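Local coordinates for yeast glycogen phosphorylase (Saccharomyces cerevisiae, PDB 1YGP), which belongs to the glycogen phosphorylase family, with a fold of the GT-B clan, and carries a pyridoxal-5'-phosphate bound in a pocket of the chain, at residues D113-M119 / P134-I138; F563-N568 / L846-V850. All coordinates share one frame; numbering follows the deposited sequence.

Interaction 1 of 2, residues D113-M119 / P134-I138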
# COMPACT_ATOMS: atom_id res chain seq x y z
N ASP A 113 -10.70 -18.67 7.38
CA ASP A 113 -11.30 -19.88 7.91
C ASP A 113 -11.01 -21.12 7.08
O ASP A 113 -10.82 -22.23 7.58
CB ASP A 113 -12.77 -19.68 8.02
CG ASP A 113 -13.46 -20.63 8.96
OD1 ASP A 113 -12.83 -21.18 9.85
OD2 ASP A 113 -14.67 -20.77 8.81
N ASN A 114 -10.92 -20.87 5.77
CA ASN A 114 -10.54 -21.88 4.84
C ASN A 114 -9.17 -22.41 5.24
O ASN A 114 -8.99 -23.63 5.22
CB ASN A 114 -10.53 -21.29 3.46
CG ASN A 114 -10.36 -22.37 2.40
OD1 ASN A 114 -9.29 -22.46 1.80
ND2 ASN A 114 -11.31 -23.26 2.13
N ALA A 115 -8.23 -21.56 5.66
CA ALA A 115 -6.92 -22.03 6.11
C ALA A 115 -7.04 -22.83 7.39
O ALA A 115 -6.33 -23.82 7.57
CB ALA A 115 -5.95 -20.91 6.42
N LEU A 116 -7.95 -22.46 8.27
CA LEU A 116 -8.13 -23.20 9.51
C LEU A 116 -8.65 -24.62 9.29
O LEU A 116 -8.28 -25.56 10.02
CB LEU A 116 -9.07 -22.37 10.38
CG LEU A 116 -8.48 -21.64 11.58
CD1 LEU A 116 -7.27 -20.83 11.16
CD2 LEU A 116 -9.55 -20.75 12.19
N ILE A 117 -9.54 -24.78 8.30
CA ILE A 117 -10.10 -26.08 7.93
C ILE A 117 -9.06 -26.84 7.14
O ILE A 117 -8.83 -28.00 7.47
CB ILE A 117 -11.40 -25.88 7.09
CG1 ILE A 117 -12.50 -25.52 8.05
CG2 ILE A 117 -11.79 -27.12 6.29
CD1 ILE A 117 -13.62 -24.79 7.31
N ASN A 118 -8.38 -26.30 6.14
CA ASN A 118 -7.43 -27.08 5.39
C ASN A 118 -6.11 -26.98 6.11
O ASN A 118 -5.13 -26.44 5.58
CB ASN A 118 -7.27 -26.53 4.01
CG ASN A 118 -8.55 -26.58 3.24
OD1 ASN A 118 -9.08 -27.65 2.94
ND2 ASN A 118 -9.08 -25.41 2.95
N MET A 119 -6.04 -27.51 7.34
CA MET A 119 -4.84 -27.40 8.12
C MET A 119 -4.56 -28.75 8.71
O MET A 119 -5.33 -29.22 9.56
CB MET A 119 -5.03 -26.38 9.23
CG MET A 119 -3.70 -25.95 9.80
SD MET A 119 -3.85 -25.24 11.46
CE MET A 119 -3.75 -23.52 11.13
N PRO A 134 -6.92 -27.46 12.37
CA PRO A 134 -8.22 -27.67 12.98
C PRO A 134 -8.71 -26.40 13.62
O PRO A 134 -8.10 -25.85 14.55
CB PRO A 134 -8.18 -28.75 14.06
CG PRO A 134 -7.24 -29.66 13.36
CD PRO A 134 -6.22 -28.65 12.81
N ARG A 135 -9.85 -26.02 13.05
CA ARG A 135 -10.64 -24.93 13.54
C ARG A 135 -10.87 -25.02 15.04
O ARG A 135 -10.76 -24.00 15.70
CB ARG A 135 -11.97 -24.92 12.86
CG ARG A 135 -12.08 -23.81 11.87
CD ARG A 135 -13.52 -23.69 11.52
NE ARG A 135 -14.27 -23.17 12.64
CZ ARG A 135 -15.12 -22.15 12.50
NH1 ARG A 135 -15.31 -21.56 11.33
NH2 ARG A 135 -15.79 -21.71 13.55
N GLU A 136 -11.13 -26.19 15.64
CA GLU A 136 -11.41 -26.24 17.07
C GLU A 136 -10.18 -25.96 17.92
O GLU A 136 -10.33 -25.32 18.95
CB GLU A 136 -11.95 -27.59 17.48
N MET A 137 -8.97 -26.36 17.51
CA MET A 137 -7.78 -26.05 18.30
C MET A 137 -7.55 -24.54 18.31
O MET A 137 -7.41 -23.95 19.39
CB MET A 137 -6.56 -26.75 17.70
CG MET A 137 -5.29 -26.40 18.46
SD MET A 137 -3.76 -26.76 17.58
CE MET A 137 -3.81 -28.52 17.75
N ILE A 138 -7.53 -23.91 17.13
CA ILE A 138 -7.34 -22.46 16.96
C ILE A 138 -8.46 -21.75 17.70
O ILE A 138 -8.21 -20.83 18.47
CB ILE A 138 -7.36 -22.11 15.43
CG1 ILE A 138 -6.19 -22.82 14.72
CG2 ILE A 138 -7.24 -20.61 15.20
CD1 ILE A 138 -4.77 -22.65 15.32

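Interaction 2 of 2, residues F563-N568 / L846-V850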
# COMPACT_ATOMS: atom_id res chain seq x y z
N PHE A 563 -34.15 -38.44 12.42
CA PHE A 563 -33.17 -37.93 11.47
C PHE A 563 -33.76 -36.71 10.78
O PHE A 563 -33.13 -35.65 10.78
CB PHE A 563 -32.84 -38.97 10.41
CG PHE A 563 -31.75 -38.52 9.45
CD1 PHE A 563 -30.43 -38.44 9.88
CD2 PHE A 563 -32.08 -38.21 8.13
CE1 PHE A 563 -29.45 -38.05 8.99
CE2 PHE A 563 -31.08 -37.81 7.25
CZ PHE A 563 -29.76 -37.74 7.68
N LEU A 564 -34.97 -36.83 10.24
CA LEU A 564 -35.62 -35.71 9.61
C LEU A 564 -35.78 -34.54 10.58
O LEU A 564 -35.55 -33.39 10.18
CB LEU A 564 -36.97 -36.17 9.06
CG LEU A 564 -37.12 -36.42 7.55
CD1 LEU A 564 -35.82 -36.88 6.90
CD2 LEU A 564 -38.16 -37.51 7.35
N LYS A 565 -36.05 -34.79 11.86
CA LYS A 565 -36.16 -33.70 12.81
C LYS A 565 -34.82 -32.99 12.91
O LYS A 565 -34.74 -31.76 12.88
CB LYS A 565 -36.52 -34.21 14.20
N LYS A 566 -33.76 -33.80 12.93
CA LYS A 566 -32.41 -33.31 13.03
C LYS A 566 -32.04 -32.44 11.83
O LYS A 566 -31.53 -31.32 11.97
CB LYS A 566 -31.51 -34.51 13.15
CG LYS A 566 -30.92 -34.66 14.53
CD LYS A 566 -31.98 -35.01 15.55
CE LYS A 566 -31.59 -36.28 16.28
NZ LYS A 566 -31.52 -37.40 15.35
N TRP A 567 -32.39 -32.96 10.65
CA TRP A 567 -32.14 -32.31 9.38
C TRP A 567 -32.86 -30.99 9.36
O TRP A 567 -32.30 -29.98 8.93
CB TRP A 567 -32.64 -33.17 8.24
CG TRP A 567 -31.96 -32.86 6.91
CD1 TRP A 567 -32.52 -31.98 6.01
CD2 TRP A 567 -30.78 -33.40 6.45
NE1 TRP A 567 -31.69 -31.97 4.99
CE2 TRP A 567 -30.65 -32.79 5.20
CE3 TRP A 567 -29.81 -34.30 6.89
CZ2 TRP A 567 -29.56 -33.07 4.38
CZ3 TRP A 567 -28.72 -34.58 6.07
CH2 TRP A 567 -28.60 -33.96 4.82
N ASN A 568 -34.09 -30.93 9.87
CA ASN A 568 -34.80 -29.68 9.81
C ASN A 568 -34.20 -28.66 10.75
O ASN A 568 -34.02 -27.50 10.37
CB ASN A 568 -36.25 -29.90 10.13
CG ASN A 568 -37.06 -28.67 9.75
OD1 ASN A 568 -37.89 -28.20 10.51
ND2 ASN A 568 -36.93 -28.05 8.59
N LEU A 846 -38.63 -32.58 3.44
CA LEU A 846 -37.39 -32.99 4.06
C LEU A 846 -36.75 -34.20 3.38
O LEU A 846 -35.53 -34.33 3.31
CB LEU A 846 -37.70 -33.25 5.54
CG LEU A 846 -37.35 -32.15 6.60
CD1 LEU A 846 -37.26 -30.75 6.03
CD2 LEU A 846 -38.44 -32.19 7.66
N LYS A 847 -37.55 -35.08 2.79
CA LYS A 847 -37.03 -36.21 2.06
C LYS A 847 -36.40 -35.68 0.81
O LYS A 847 -35.32 -36.15 0.46
CB LYS A 847 -38.13 -37.19 1.68
N LYS A 848 -36.96 -34.68 0.14
CA LYS A 848 -36.35 -34.12 -1.07
C LYS A 848 -34.98 -33.50 -0.78
O LYS A 848 -34.01 -33.69 -1.51
CB LYS A 848 -37.23 -33.05 -1.66
CG LYS A 848 -38.52 -33.64 -2.19
CD LYS A 848 -39.40 -32.56 -2.80
CE LYS A 848 -40.50 -33.28 -3.53
NZ LYS A 848 -41.22 -32.33 -4.35
N SER A 849 -34.88 -32.80 0.35
CA SER A 849 -33.65 -32.20 0.82
C SER A 849 -32.57 -33.25 1.13
O SER A 849 -31.43 -33.12 0.65
CB SER A 849 -34.02 -31.37 2.04
OG SER A 849 -32.91 -30.65 2.56
N VAL A 850 -32.87 -34.33 1.89
CA VAL A 850 -31.88 -35.37 2.25
C VAL A 850 -31.42 -36.07 0.99
O VAL A 850 -30.22 -36.27 0.78
CB VAL A 850 -32.47 -36.42 3.21
CG1 VAL A 850 -31.44 -37.49 3.51
CG2 VAL A 850 -32.81 -35.79 4.57

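Interaction 1 of 2, residues D113-M119 / P134-I138
Asp113 and Arg135 form the charged part of this contact, a salt bridge in which OD2 of Asp113 lies 2.7 Å from NH1 of Arg135. OD2 sits at the edge of the guanidinium, near its plane, and the carboxylate plane is turned 61° from that of the guanidinium; the N-H...O angle of 122° makes the hydrogen bond within the bridge weak. With the arginine chain bent at chi3 (70°), the guanidinium lies beside the aspartate. Its aliphatic part belongs to the apolar group of contacts: CG of Arg135 lies across CB of Leu116 at 3.7 Å, and CD runs alongside CG1 of Ile117. Farther along, CD2 of Leu116 meets CG2 of Ile138 at 3.8 Å, while the methyl end of Met119 approaches CG1 of the same isoleucine. At the Met119 side the ring of Pro134 lies with CD 3.4 Å from the backbone O of Met119. Leu149 and Leu153 of helix 149-153 cover Arg135, and Ile76 of helix 65-94 backs Leu116 and Met119. Helix 111-117 is followed by an inverse gamma turn centred on Asn118, and its end packs on the first turn of helix 135-145.

Interaction 2 of 2, residues F563-N568 / L846-V850
Ser849 OG is held by two partners: it accepts the indole N-H of Trp567, with NE1 3.0 Å away and an N-H...O angle of 155°, and it is hydrogen-bonded to the backbone O of Gly733. The hydroxyl lies at the indole edge, only 12° out of the ring plane. Val850 takes a face of the same indole. Its CG2 stands 3.7 Å from the centroid of the five-membered ring, almost on the normal, in a CH-pi contact; CG2 lies beside the backbone N of Val850, whereas CG1, anti to that nitrogen, meets the ring edge of Phe563 at CE2, 3.8 Å away. Leu564 and Leu846 run past one another head to tail, CG of Leu564 3.8 Å from CB of Leu846, and CD1 of Leu564 reaches CG2 of Val850 at 4.0 Å. Leu529 and Leu532 of helix 527-536 also pack on the indole. The axes of segments 563-568 and 846-850 cross at 78° and come within 10.3 Å. A directional bond at the indole edge and a methyl over its face would together restrict how the ring can turn, and the buried N-H is satisfied within a largely apolar interface.

Interactions 1 and 2 follow one another along the chain and do not touch: their centres are 28 Å apart and their nearest atoms about 18 Å. Interaction 1 joins neighbours in sequence, spanning 14 intervening residues, whereas interaction 2 brings together helices 562-584 and 842-856 across 277 residues that include the whole six-stranded parallel sheet. The helical region 518-536 lies between them in sequence: helix 518-524 borders interaction 1 through Gln524, and helix 527-536 borders interaction 2. Trp521 of helix 518-524 also lines the pyridoxal-5'-phosphate pocket, as does Leu107, shortly before helix 111-117. None of the residues of either contact belongs to that pocket.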